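Local structure of putative cytochrome P450 120 (2VE3) at residues G24-F29 and R50-N55; L82-L87 and G180-P185; T176-L181 and L251-H256. The protein binds heme and retinoic acid and, as a member of the cytochrome P450 family, probably acts as a monooxygenase. All blocks are in the same frame, centred on the assembly; numbering follows the deposited sequence.

Three contacts show how a cytochrome P450 encloses a long ligand. From the N terminus, interaction 1 closes a loop of 20 residues, setting the start of helix 26-31 against the turn between strands 47-51 and 54-59. Interaction 2 opens only after that loop is shut; it spans 92 residues, from helix 82-88 to the end of helix 170-181. Interaction 3 starts from this same helix, sharing Gly180 and Leu181 with interaction 2, and carries the chain to helix 241-272 above the heme. The loops neither nest nor cross in sequence but form a relay. Phe52 against Ser183, and Leu184 against Thr26 and Leu27, bring interactions 1 and 2 together, and all three interactions touch retinoic acid.

Interaction 1. Residues G24-F29 and R50-N55; sequences GETLNF and RLFGKN. With REA (retinoic acid), chain D.
Thr26 meets Phe52 with both branches of its side chain. A chi1 of -50° sets OG1 beside its own backbone N and CG2 anti to it. The hydroxyl OG1 accepts the backbone N-H of Phe52 in a nearly straight bond of 2.9 Å (172° at the hydrogen), while also hydrogen bonding to Leu23 O. The methyl CG2 sits over the centre of the Phe52 ring, 3.6 Å from its centroid, a CH-pi contact. Although the CB of Phe52 points away from 24-29, its ring swings back beneath the threonine. Phe52 occupies the type I' turn from Leu51 to Lys54, the hairpin connection between strands 47-51 and 54-59, at one margin of the mixed sheet of the P450 fold; helix 26-31 begins against this hairpin. Glu25 occupies the N-cap position of that helix, and Glu25 N donates to Arg50 O at 2.9 Å. Its carboxylate is engaged by others, OE2 in a salt bridge with Arg39 and OE1 in a hydrogen bond with Thr49 OG1. Phe29 has CG anti to the backbone N (chi1 -176°), and its ring lies between Leu51 and the ligand. Both Leu51 methyls pack from the same side of Phe29: CD2 lies 3.6 Å from Phe29 CB, and CD1 rests over that ring face, toward the rim. Phe29 CD2 approaches Phe52 CE2 at 4.0 Å, the side chains crossing at about a right angle. Phe29 CE1 lies 3.3 Å from O2 of retinoic acid, a ligand that Gln345 NE2 hydrogen-bonds. The bent Arg50 chain passes Gly24 CA, and its NE donates to Asn55 OD1.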
loop_
_atom_site.group_PDB
_atom_site.type_symbol
_atom_site.label_atom_id
_atom_site.label_comp_id
_atom_site.label_asym_id
_atom_site.label_seq_id
_atom_site.Cartn_x
_atom_site.Cartn_y
_atom_site.Cartn_z
ATOM N N GLY A 24 -1.005 12.295 23.698
ATOM C CA GLY A 24 0.306 11.649 23.661
ATOM C C GLY A 24 1.209 12.277 22.626
ATOM O O GLY A 24 1.330 13.493 22.567
ATOM N N GLU A 25 1.836 11.446 21.802
ATOM C CA GLU A 25 2.683 11.957 20.713
ATOM C C GLU A 25 1.991 11.853 19.350
ATOM O O GLU A 25 2.654 11.803 18.311
ATOM C CB GLU A 25 4.036 11.235 20.683
ATOM C CG GLU A 25 4.798 11.240 22.000
ATOM C CD GLU A 25 6.258 10.838 21.814
ATOM O OE1 GLU A 25 6.549 9.632 21.637
ATOM O OE2 GLU A 25 7.118 11.739 21.836
ATOM N N THR A 26 0.657 11.839 19.357
ATOM C CA THR A 26 -0.122 11.691 18.125
ATOM C C THR A 26 0.209 12.777 17.102
ATOM O O THR A 26 0.253 12.502 15.908
ATOM C CB THR A 26 -1.665 11.677 18.391
ATOM O OG1 THR A 26 -1.984 10.735 19.428
ATOM C CG2 THR A 26 -2.423 11.290 17.127
ATOM N N LEU A 27 0.442 14.006 17.560
ATOM C CA LEU A 27 0.729 15.102 16.626
ATOM C C LEU A 27 2.076 14.923 15.927
ATOM O O LEU A 27 2.220 15.274 14.761
ATOM C CB LEU A 27 0.647 16.475 17.306
ATOM C CG LEU A 27 -0.662 16.976 17.932
ATOM C CD1 LEU A 27 -0.432 18.322 18.670
ATOM C CD2 LEU A 27 -1.767 17.131 16.907
ATOM N N ASN A 28 3.055 14.378 16.647
ATOM C CA ASN A 28 4.378 14.099 16.071
ATOM C C ASN A 28 4.283 12.992 15.018
ATOM O O ASN A 28 4.802 13.128 13.915
ATOM C CB ASN A 28 5.370 13.740 17.176
ATOM C CG ASN A 28 5.385 14.774 18.310
ATOM O OD1 ASN A 28 5.914 15.870 18.158
ATOM N ND2 ASN A 28 4.801 14.422 19.439
ATOM N N PHE A 29 3.586 11.915 15.368
ATOM C CA PHE A 29 3.258 10.833 14.435
ATOM C C PHE A 29 2.604 11.337 13.139
ATOM O O PHE A 29 3.018 10.958 12.040
ATOM C CB PHE A 29 2.338 9.832 15.143
ATOM C CG PHE A 29 1.994 8.628 14.320
ATOM C CD1 PHE A 29 2.934 7.621 14.108
ATOM C CD2 PHE A 29 0.726 8.494 13.770
ATOM C CE1 PHE A 29 2.620 6.496 13.351
ATOM C CE2 PHE A 29 0.398 7.368 13.013
ATOM C CZ PHE A 29 1.349 6.366 12.802
ATOM N N ARG A 50 2.595 7.075 22.923
ATOM C CA ARG A 50 1.149 7.012 23.051
ATOM C C ARG A 50 0.542 7.664 21.825
ATOM O O ARG A 50 0.913 8.768 21.443
ATOM C CB ARG A 50 0.692 7.674 24.346
ATOM C CG ARG A 50 -0.819 7.930 24.462
ATOM C CD ARG A 50 -1.114 8.601 25.779
ATOM N NE ARG A 50 -0.925 7.681 26.897
ATOM C CZ ARG A 50 -0.466 8.030 28.099
ATOM N NH1 ARG A 50 -0.122 9.285 28.351
ATOM N NH2 ARG A 50 -0.332 7.110 29.045
ATOM N N LEU A 51 -0.364 6.946 21.180
ATOM C CA LEU A 51 -0.978 7.436 19.959
ATOM C C LEU A 51 -2.471 7.151 20.002
ATOM O O LEU A 51 -2.877 6.046 20.324
ATOM C CB LEU A 51 -0.331 6.797 18.721
ATOM C CG LEU A 51 1.198 6.871 18.545
ATOM C CD1 LEU A 51 1.634 5.944 17.403
ATOM C CD2 LEU A 51 1.690 8.281 18.308
ATOM N N PHE A 52 -3.270 8.177 19.707
ATOM C CA PHE A 52 -4.742 8.083 19.645
ATOM C C PHE A 52 -5.308 7.391 20.886
ATOM O O PHE A 52 -6.168 6.514 20.774
ATOM C CB PHE A 52 -5.193 7.325 18.391
ATOM C CG PHE A 52 -4.589 7.829 17.107
ATOM C CD1 PHE A 52 -5.238 8.801 16.354
ATOM C CD2 PHE A 52 -3.385 7.308 16.640
ATOM C CE1 PHE A 52 -4.691 9.259 15.168
ATOM C CE2 PHE A 52 -2.829 7.749 15.450
ATOM C CZ PHE A 52 -3.480 8.733 14.713
ATOM N N GLY A 53 -4.772 7.753 22.047
ATOM C CA GLY A 53 -5.209 7.216 23.330
ATOM C C GLY A 53 -4.689 5.846 23.721
ATOM O O GLY A 53 -5.072 5.338 24.777
ATOM N N LYS A 54 -3.837 5.241 22.881
ATOM C CA LYS A 54 -3.231 3.932 23.176
ATOM C C LYS A 54 -1.713 3.997 23.385
ATOM O O LYS A 54 -0.992 4.685 22.659
ATOM C CB LYS A 54 -3.501 2.902 22.061
ATOM C CG LYS A 54 -4.952 2.708 21.675
ATOM C CD LYS A 54 -5.654 1.711 22.579
ATOM C CE LYS A 54 -7.138 1.948 22.557
ATOM N NZ LYS A 54 -7.594 2.295 21.177
ATOM N N ASN A 55 -1.248 3.238 24.370
ATOM C CA ASN A 55 0.175 2.995 24.590
ATOM C C ASN A 55 0.691 2.057 23.512
ATOM O O ASN A 55 0.127 0.975 23.308
ATOM C CB ASN A 55 0.377 2.395 25.984
ATOM C CG ASN A 55 -0.078 3.350 27.099
ATOM O OD1 ASN A 55 -0.061 4.579 26.938
ATOM N ND2 ASN A 55 -0.484 2.784 28.223
HETATM C C1 REA D . -3.683 -1.001 3.448
HETATM C C2 REA D . -4.951 -1.843 3.342
HETATM C C3 REA D . -5.417 -2.269 4.734
HETATM C C4 REA D . -5.870 -1.048 5.530
HETATM C C5 REA D . -4.924 0.128 5.400
HETATM C C6 REA D . -3.915 0.162 4.430
HETATM C C7 REA D . -3.066 1.359 4.358
HETATM C C8 REA D . -1.993 1.547 5.335
HETATM C C9 REA D . -1.260 2.830 5.332
HETATM C C10 REA D . -0.556 3.152 6.555
HETATM C C11 REA D . 0.801 3.666 6.608
HETATM C C12 REA D . 1.402 3.486 7.929
HETATM C C13 REA D . 2.117 4.550 8.633
HETATM C C14 REA D . 2.725 4.130 9.832
HETATM C C15 REA D . 3.903 4.738 10.422
HETATM C C16 REA D . -2.523 -1.862 3.983
HETATM C C17 REA D . -3.363 -0.504 2.038
HETATM C C18 REA D . -5.123 1.287 6.345
HETATM C C19 REA D . -1.266 3.784 4.161
HETATM C C20 REA D . 2.160 5.960 8.104
HETATM O O1 REA D . 4.504 5.659 9.844
HETATM O O2 REA D . 4.318 4.338 11.521
#

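Interaction 2. Residues L82-L87 and G180-P185; sequences LSTRIL and GLFSLP. With REA (retinoic acid), chain D.
Two hydroxyls, those of Ser83 and Thr84, converge on a single carbonyl oxygen, Leu181 O. Ser83 OG donates to Leu181 O at 2.7 Å and Thr84 OG1 to the same oxygen at 3.0 Å, approaching from opposite faces of the carbonyl plane, each standing some 40° out of it. Ser83 can do so because chi1 of 58° tucks OG between its backbone N and carbonyl carbon, where it also accepts a weak bond from Ser183 N.

Apolar contacts flank this polar centre. Leu82 and Pro185 cross at about a right angle, Leu82 CD2 lying 3.8 Å from Pro185 CG, and on the far flank Leu87 CB meets Leu181 CD2 at 4.0 Å.

Aromatic and ligand contacts make up the third group. Thr84 OG1 stands over one face of the Phe182 ring, toward the rim and 3.6 Å from CE1. Phe182 CZ reaches the polyene of retinoic acid at C10 (3.3 Å), and Thr84 CG2 touches methyl C18 at 3.7 Å. Helix 82-88, in the region between helices B and C, thus pairs with the start of the F-G loop, two elements that commonly line the substrate pocket of P450 enzymes.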
loop_
_atom_site.group_PDB
_atom_site.type_symbol
_atom_site.label_atom_id
_atom_site.label_comp_id
_atom_site.label_asym_id
_atom_site.label_seq_id
_atom_site.Cartn_x
_atom_site.Cartn_y
_atom_site.Cartn_z
ATOM N N LEU A 82 -7.617 5.104 15.470
ATOM C CA LEU A 82 -9.057 5.353 15.630
ATOM C C LEU A 82 -9.735 5.954 14.391
ATOM O O LEU A 82 -10.846 5.540 14.019
ATOM C CB LEU A 82 -9.336 6.240 16.877
ATOM C CG LEU A 82 -10.830 6.538 17.119
ATOM C CD1 LEU A 82 -11.622 5.238 17.262
ATOM C CD2 LEU A 82 -11.092 7.466 18.309
ATOM N N SER A 83 -9.079 6.939 13.779
ATOM C CA SER A 83 -9.565 7.569 12.558
ATOM C C SER A 83 -9.698 6.568 11.406
ATOM O O SER A 83 -10.690 6.586 10.681
ATOM C CB SER A 83 -8.627 8.703 12.145
ATOM O OG SER A 83 -7.307 8.210 11.943
ATOM N N THR A 84 -8.685 5.714 11.244
ATOM C CA THR A 84 -8.653 4.703 10.176
ATOM C C THR A 84 -9.787 3.692 10.324
ATOM O O THR A 84 -10.450 3.354 9.349
ATOM C CB THR A 84 -7.312 3.917 10.157
ATOM O OG1 THR A 84 -6.236 4.778 10.529
ATOM C CG2 THR A 84 -7.051 3.309 8.774
ATOM N N ARG A 85 -9.997 3.217 11.544
ATOM C CA ARG A 85 -11.030 2.226 11.803
ATOM C C ARG A 85 -12.416 2.743 11.466
ATOM O O ARG A 85 -13.137 2.091 10.731
ATOM C CB ARG A 85 -10.949 1.713 13.246
ATOM C CG ARG A 85 -9.932 0.581 13.395
ATOM C CD ARG A 85 -9.920 -0.016 14.792
ATOM N NE ARG A 85 -9.318 0.908 15.743
ATOM C CZ ARG A 85 -9.992 1.555 16.691
ATOM N NH1 ARG A 85 -11.305 1.368 16.830
ATOM N NH2 ARG A 85 -9.347 2.383 17.500
ATOM N N ILE A 86 -12.745 3.944 11.954
ATOM C CA ILE A 86 -14.026 4.605 11.680
ATOM C C ILE A 86 -14.285 4.797 10.184
ATOM O O ILE A 86 -15.389 4.541 9.698
ATOM C CB ILE A 86 -14.134 5.991 12.420
ATOM C CG1 ILE A 86 -14.106 5.786 13.940
ATOM C CG2 ILE A 86 -15.379 6.739 11.981
ATOM C CD1 ILE A 86 -14.070 7.069 14.781
ATOM N N LEU A 87 -13.259 5.225 9.453
ATOM C CA LEU A 87 -13.387 5.532 8.026
ATOM C C LEU A 87 -13.397 4.310 7.104
ATOM O O LEU A 87 -13.998 4.353 6.026
ATOM C CB LEU A 87 -12.306 6.539 7.595
ATOM C CG LEU A 87 -12.519 7.953 8.166
ATOM C CD1 LEU A 87 -11.254 8.794 8.072
ATOM C CD2 LEU A 87 -13.665 8.632 7.455
ATOM N N GLY A 180 -8.082 11.995 5.389
ATOM C CA GLY A 180 -8.493 11.874 6.785
ATOM C C GLY A 180 -8.210 10.543 7.438
ATOM O O GLY A 180 -8.398 10.409 8.637
ATOM N N LEU A 181 -7.775 9.548 6.657
ATOM C CA LEU A 181 -7.539 8.191 7.163
ATOM C C LEU A 181 -6.568 8.154 8.350
ATOM O O LEU A 181 -6.828 7.479 9.365
ATOM C CB LEU A 181 -7.052 7.261 6.038
ATOM C CG LEU A 181 -8.136 6.575 5.197
ATOM C CD1 LEU A 181 -7.540 6.072 3.903
ATOM C CD2 LEU A 181 -8.842 5.445 5.965
ATOM N N PHE A 182 -5.463 8.885 8.227
ATOM C CA PHE A 182 -4.552 9.071 9.357
ATOM C C PHE A 182 -4.547 10.545 9.762
ATOM O O PHE A 182 -3.833 11.363 9.187
ATOM C CB PHE A 182 -3.156 8.523 9.043
ATOM C CG PHE A 182 -3.132 7.025 8.809
ATOM C CD1 PHE A 182 -2.736 6.153 9.822
ATOM C CD2 PHE A 182 -3.512 6.487 7.585
ATOM C CE1 PHE A 182 -2.711 4.765 9.608
ATOM C CE2 PHE A 182 -3.492 5.092 7.368
ATOM C CZ PHE A 182 -3.098 4.242 8.388
ATOM N N SER A 183 -5.402 10.853 10.735
ATOM C CA SER A 183 -5.664 12.222 11.195
ATOM C C SER A 183 -6.256 12.201 12.604
ATOM O O SER A 183 -6.576 11.127 13.140
ATOM C CB SER A 183 -6.633 12.937 10.237
ATOM O OG SER A 183 -7.892 12.290 10.233
ATOM N N LEU A 184 -6.408 13.390 13.195
ATOM C CA LEU A 184 -7.090 13.535 14.483
ATOM C C LEU A 184 -8.578 13.246 14.287
ATOM O O LEU A 184 -9.225 13.950 13.514
ATOM C CB LEU A 184 -6.943 14.960 15.047
ATOM C CG LEU A 184 -5.611 15.544 15.519
ATOM C CD1 LEU A 184 -5.884 16.866 16.284
ATOM C CD2 LEU A 184 -4.798 14.572 16.375
ATOM N N PRO A 185 -9.119 12.234 15.002
ATOM C CA PRO A 185 -10.510 11.817 14.791
ATOM C C PRO A 185 -11.524 12.805 15.407
ATOM O O PRO A 185 -12.371 12.419 16.216
ATOM C CB PRO A 185 -10.573 10.439 15.460
ATOM C CG PRO A 185 -9.517 10.489 16.533
ATOM C CD PRO A 185 -8.460 11.459 16.078
HETATM C C1 REA D . -3.683 -1.001 3.448
HETATM C C2 REA D . -4.951 -1.843 3.342
HETATM C C3 REA D . -5.417 -2.269 4.734
HETATM C C4 REA D . -5.870 -1.048 5.530
HETATM C C5 REA D . -4.924 0.128 5.400
HETATM C C6 REA D . -3.915 0.162 4.430
HETATM C C7 REA D . -3.066 1.359 4.358
HETATM C C8 REA D . -1.993 1.547 5.335
HETATM C C9 REA D . -1.260 2.830 5.332
HETATM C C10 REA D . -0.556 3.152 6.555
HETATM C C11 REA D . 0.801 3.666 6.608
HETATM C C12 REA D . 1.402 3.486 7.929
HETATM C C13 REA D . 2.117 4.550 8.633
HETATM C C14 REA D . 2.725 4.130 9.832
HETATM C C15 REA D . 3.903 4.738 10.422
HETATM C C16 REA D . -2.523 -1.862 3.983
HETATM C C17 REA D . -3.363 -0.504 2.038
HETATM C C18 REA D . -5.123 1.287 6.345
HETATM C C19 REA D . -1.266 3.784 4.161
HETATM C C20 REA D . 2.160 5.960 8.104
HETATM O O1 REA D . 4.504 5.659 9.844
HETATM O O2 REA D . 4.318 4.338 11.521
#

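Interaction 3. Residues T176-L181 and L251-H256; sequences TYIQGL and LLFAGH. With HEM (protoporphyrin IX containing Fe), chain C; REA (retinoic acid), chain D.
Leu181 and Phe253 reach toward each other tip to tip, and here segments 176-181 and 251-256 pack most closely. Leu181 CD1 stands over one face of the Phe253 ring, offset toward the rim, 3.7 Å from the centroid and 21° off the ring normal. Phe253 has CG anti to its backbone N (chi1 154°), and its ring lies between Leu181 and retinoic acid. In the plane of that ring, at its edge, lies C5 of retinoic acid, 3.8 Å from CE2. Ile178 fills in beside the leucine: its CG1 comes within 3.9 Å of Phe253 CD1, and its CD1 approaches His256 CD2 at 3.6 Å. The imidazole is fixed on both nitrogens, NE2 bonding to Glu175 and ND1 to Thr151, so the isoleucine meets a ring whose rotation is already set.

Away from this centre the contact loosens. Tyr177 adds only the edge of its ring, with CE2 4.4 Å from Phe253 CB, and its hydroxyl turns to Leu87 O. The segment axes stay 11.7 Å apart and cross at 82°, a nearly perpendicular passage that lets a few side chains bridge the helices at one place. Gln179, on the outer side of 176-181, takes no part and lies at the surface of the chain. The inner side of 251-256 is quite different: Ala254 CB lies 3.3 Å from C4C of the heme. The run Ala254, Gly255, His256, Glu257, Thr258 matches the (A/G)Gx(D/E)T signature of the P450 I-helix, and Ala254 O bonds to Thr258 OG1. An F-helix passing over the I-helix above the distal heme face is the arrangement that roofs the P450 active site.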
loop_
_atom_site.group_PDB
_atom_site.type_symbol
_atom_site.label_atom_id
_atom_site.label_comp_id
_atom_site.label_asym_id
_atom_site.label_seq_id
_atom_site.Cartn_x
_atom_site.Cartn_y
_atom_site.Cartn_z
ATOM N N THR A 176 -10.307 13.223 -0.849
ATOM C CA THR A 176 -10.732 13.753 0.447
ATOM C C THR A 176 -10.861 12.656 1.532
ATOM O O THR A 176 -10.422 12.836 2.667
ATOM C CB THR A 176 -12.080 14.495 0.286
ATOM O OG1 THR A 176 -11.952 15.445 -0.780
ATOM C CG2 THR A 176 -12.466 15.212 1.554
ATOM N N TYR A 177 -11.479 11.535 1.177
ATOM C CA TYR A 177 -11.567 10.367 2.061
ATOM C C TYR A 177 -10.164 9.952 2.570
ATOM O O TYR A 177 -9.928 9.875 3.771
ATOM C CB TYR A 177 -12.264 9.230 1.307
ATOM C CG TYR A 177 -12.270 7.894 2.013
ATOM C CD1 TYR A 177 -13.155 7.641 3.058
ATOM C CD2 TYR A 177 -11.393 6.876 1.627
ATOM C CE1 TYR A 177 -13.153 6.429 3.708
ATOM C CE2 TYR A 177 -11.393 5.656 2.273
ATOM C CZ TYR A 177 -12.268 5.442 3.318
ATOM O OH TYR A 177 -12.280 4.221 3.960
ATOM N N ILE A 178 -9.239 9.737 1.643
ATOM C CA ILE A 178 -7.849 9.368 1.955
ATOM C C ILE A 178 -7.125 10.330 2.922
ATOM O O ILE A 178 -6.455 9.879 3.861
ATOM C CB ILE A 178 -7.025 9.158 0.659
ATOM C CG1 ILE A 178 -7.504 7.895 -0.069
ATOM C CG2 ILE A 178 -5.519 9.083 0.966
ATOM C CD1 ILE A 178 -6.823 7.658 -1.424
ATOM N N GLN A 179 -7.294 11.639 2.725
ATOM C CA GLN A 179 -6.607 12.655 3.544
ATOM C C GLN A 179 -6.928 12.585 5.042
ATOM O O GLN A 179 -6.126 13.026 5.869
ATOM C CB GLN A 179 -6.839 14.070 2.987
ATOM C CG GLN A 179 -5.908 14.443 1.819
ATOM C CD GLN A 179 -6.033 15.916 1.337
ATOM O OE1 GLN A 179 -5.415 16.300 0.340
ATOM N NE2 GLN A 179 -6.805 16.727 2.046
ATOM N N GLY A 180 -8.082 11.995 5.389
ATOM C CA GLY A 180 -8.493 11.874 6.785
ATOM C C GLY A 180 -8.210 10.543 7.438
ATOM O O GLY A 180 -8.398 10.409 8.637
ATOM N N LEU A 181 -7.775 9.548 6.657
ATOM C CA LEU A 181 -7.539 8.191 7.163
ATOM C C LEU A 181 -6.568 8.154 8.350
ATOM O O LEU A 181 -6.828 7.479 9.365
ATOM C CB LEU A 181 -7.052 7.261 6.038
ATOM C CG LEU A 181 -8.136 6.575 5.197
ATOM C CD1 LEU A 181 -7.540 6.072 3.903
ATOM C CD2 LEU A 181 -8.842 5.445 5.965
ATOM N N LEU A 251 -10.807 -2.183 -1.182
ATOM C CA LEU A 251 -10.089 -2.603 -2.388
ATOM C C LEU A 251 -9.759 -1.429 -3.299
ATOM O O LEU A 251 -8.661 -1.369 -3.848
ATOM C CB LEU A 251 -10.906 -3.620 -3.188
ATOM C CG LEU A 251 -11.112 -5.031 -2.646
ATOM C CD1 LEU A 251 -11.916 -5.840 -3.676
ATOM C CD2 LEU A 251 -9.790 -5.682 -2.368
ATOM N N LEU A 252 -10.716 -0.514 -3.479
ATOM C CA LEU A 252 -10.456 0.711 -4.245
ATOM C C LEU A 252 -9.453 1.643 -3.558
ATOM O O LEU A 252 -8.648 2.257 -4.226
ATOM C CB LEU A 252 -11.756 1.489 -4.513
ATOM C CG LEU A 252 -12.847 0.864 -5.373
ATOM C CD1 LEU A 252 -14.149 1.595 -5.091
ATOM C CD2 LEU A 252 -12.474 0.917 -6.869
ATOM N N PHE A 253 -9.527 1.794 -2.235
ATOM C CA PHE A 253 -8.508 2.573 -1.526
ATOM C C PHE A 253 -7.102 1.917 -1.627
ATOM O O PHE A 253 -6.122 2.579 -2.018
ATOM C CB PHE A 253 -8.922 2.854 -0.071
ATOM C CG PHE A 253 -7.756 3.076 0.862
ATOM C CD1 PHE A 253 -6.862 4.128 0.656
ATOM C CD2 PHE A 253 -7.548 2.226 1.937
ATOM C CE1 PHE A 253 -5.769 4.307 1.502
ATOM C CE2 PHE A 253 -6.470 2.411 2.782
ATOM C CZ PHE A 253 -5.577 3.450 2.558
ATOM N N ALA A 254 -7.004 0.631 -1.296
ATOM C CA ALA A 254 -5.719 -0.049 -1.329
ATOM C C ALA A 254 -5.127 -0.114 -2.746
ATOM O O ALA A 254 -3.915 0.057 -2.937
ATOM C CB ALA A 254 -5.831 -1.431 -0.720
ATOM N N GLY A 255 -5.987 -0.332 -3.742
ATOM C CA GLY A 255 -5.536 -0.498 -5.126
ATOM C C GLY A 255 -5.054 0.809 -5.721
ATOM O O GLY A 255 -4.287 0.833 -6.690
ATOM N N HIS A 256 -5.544 1.893 -5.129
ATOM C CA HIS A 256 -5.306 3.254 -5.569
ATOM C C HIS A 256 -4.132 3.881 -4.794
ATOM O O HIS A 256 -3.139 4.268 -5.392
ATOM C CB HIS A 256 -6.606 4.067 -5.406
ATOM C CG HIS A 256 -6.436 5.540 -5.583
ATOM N ND1 HIS A 256 -5.652 6.087 -6.576
ATOM C CD2 HIS A 256 -6.960 6.580 -4.898
ATOM C CE1 HIS A 256 -5.703 7.403 -6.494
ATOM N NE2 HIS A 256 -6.493 7.726 -5.483
HETATM C CHA HEM C . -2.710 -5.677 3.764
HETATM C CHB HEM C . 1.087 -3.397 1.761
HETATM C CHC HEM C . -1.294 -3.106 -2.471
HETATM C CHD HEM C . -5.262 -4.857 -0.360
HETATM C C1A HEM C . -1.455 -5.104 3.611
HETATM C C2A HEM C . -0.401 -5.007 4.604
HETATM C C3A HEM C . 0.652 -4.389 4.032
HETATM C C4A HEM C . 0.286 -4.056 2.678
HETATM C CMA HEM C . 2.010 -4.045 4.671
HETATM C CAA HEM C . -0.473 -5.578 6.040
HETATM C CBA HEM C . -0.961 -4.555 7.061
HETATM C CGA HEM C . -1.151 -5.283 8.375
HETATM O O1A HEM C . -0.125 -5.790 8.917
HETATM O O2A HEM C . -2.312 -5.355 8.874
HETATM C C1B HEM C . 0.791 -3.158 0.433
HETATM C C2B HEM C . 1.698 -2.630 -0.577
HETATM C C3B HEM C . 1.039 -2.558 -1.752
HETATM C C4B HEM C . -0.300 -3.030 -1.513
HETATM C CMB HEM C . 3.169 -2.245 -0.305
HETATM C CAB HEM C . 1.536 -2.045 -3.142
HETATM C CBB HEM C . 2.789 -2.223 -3.593
HETATM C C1C HEM C . -2.567 -3.597 -2.303
HETATM C C2C HEM C . -3.570 -3.759 -3.336
HETATM C C3C HEM C . -4.676 -4.247 -2.757
HETATM C C4C HEM C . -4.398 -4.388 -1.327
HETATM C CMC HEM C . -3.357 -3.455 -4.844
HETATM C CAC HEM C . -6.015 -4.631 -3.453
HETATM C CBC HEM C . -6.891 -3.736 -3.921
HETATM C C1D HEM C . -4.968 -5.153 0.955
HETATM C C2D HEM C . -5.954 -5.523 1.937
HETATM C C3D HEM C . -5.170 -5.774 3.230
HETATM C C4D HEM C . -3.777 -5.556 2.888
HETATM C CMD HEM C . -7.486 -5.629 1.719
HETATM C CAD HEM C . -5.724 -6.196 4.610
HETATM C CBD HEM C . -5.386 -7.669 4.826
HETATM C CGD HEM C . -5.933 -8.151 6.148
HETATM O O1D HEM C . -5.953 -9.393 6.342
HETATM O O2D HEM C . -6.353 -7.326 7.013
HETATM N NA HEM C . -1.000 -4.515 2.456
HETATM N NB HEM C . -0.428 -3.375 -0.171
HETATM N NC HEM C . -3.103 -3.978 -1.085
HETATM N ND HEM C . -3.699 -5.196 1.540
HETATM FE FE HEM C . -1.957 -4.517 0.562
HETATM C C1 REA D . -3.683 -1.001 3.448
HETATM C C2 REA D . -4.951 -1.843 3.342
HETATM C C3 REA D . -5.417 -2.269 4.734
HETATM C C4 REA D . -5.870 -1.048 5.530
HETATM C C5 REA D . -4.924 0.128 5.400
HETATM C C6 REA D . -3.915 0.162 4.430
HETATM C C7 REA D . -3.066 1.359 4.358
HETATM C C8 REA D . -1.993 1.547 5.335
HETATM C C9 REA D . -1.260 2.830 5.332
HETATM C C10 REA D . -0.556 3.152 6.555
HETATM C C11 REA D . 0.801 3.666 6.608
HETATM C C12 REA D . 1.402 3.486 7.929
HETATM C C13 REA D . 2.117 4.550 8.633
HETATM C C14 REA D . 2.725 4.130 9.832
HETATM C C15 REA D . 3.903 4.738 10.422
HETATM C C16 REA D . -2.523 -1.862 3.983
HETATM C C17 REA D . -3.363 -0.504 2.038
HETATM C C18 REA D . -5.123 1.287 6.345
HETATM C C19 REA D . -1.266 3.784 4.161
HETATM C C20 REA D . 2.160 5.960 8.104
HETATM O O1 REA D . 4.504 5.659 9.844
HETATM O O2 REA D . 4.318 4.338 11.521
#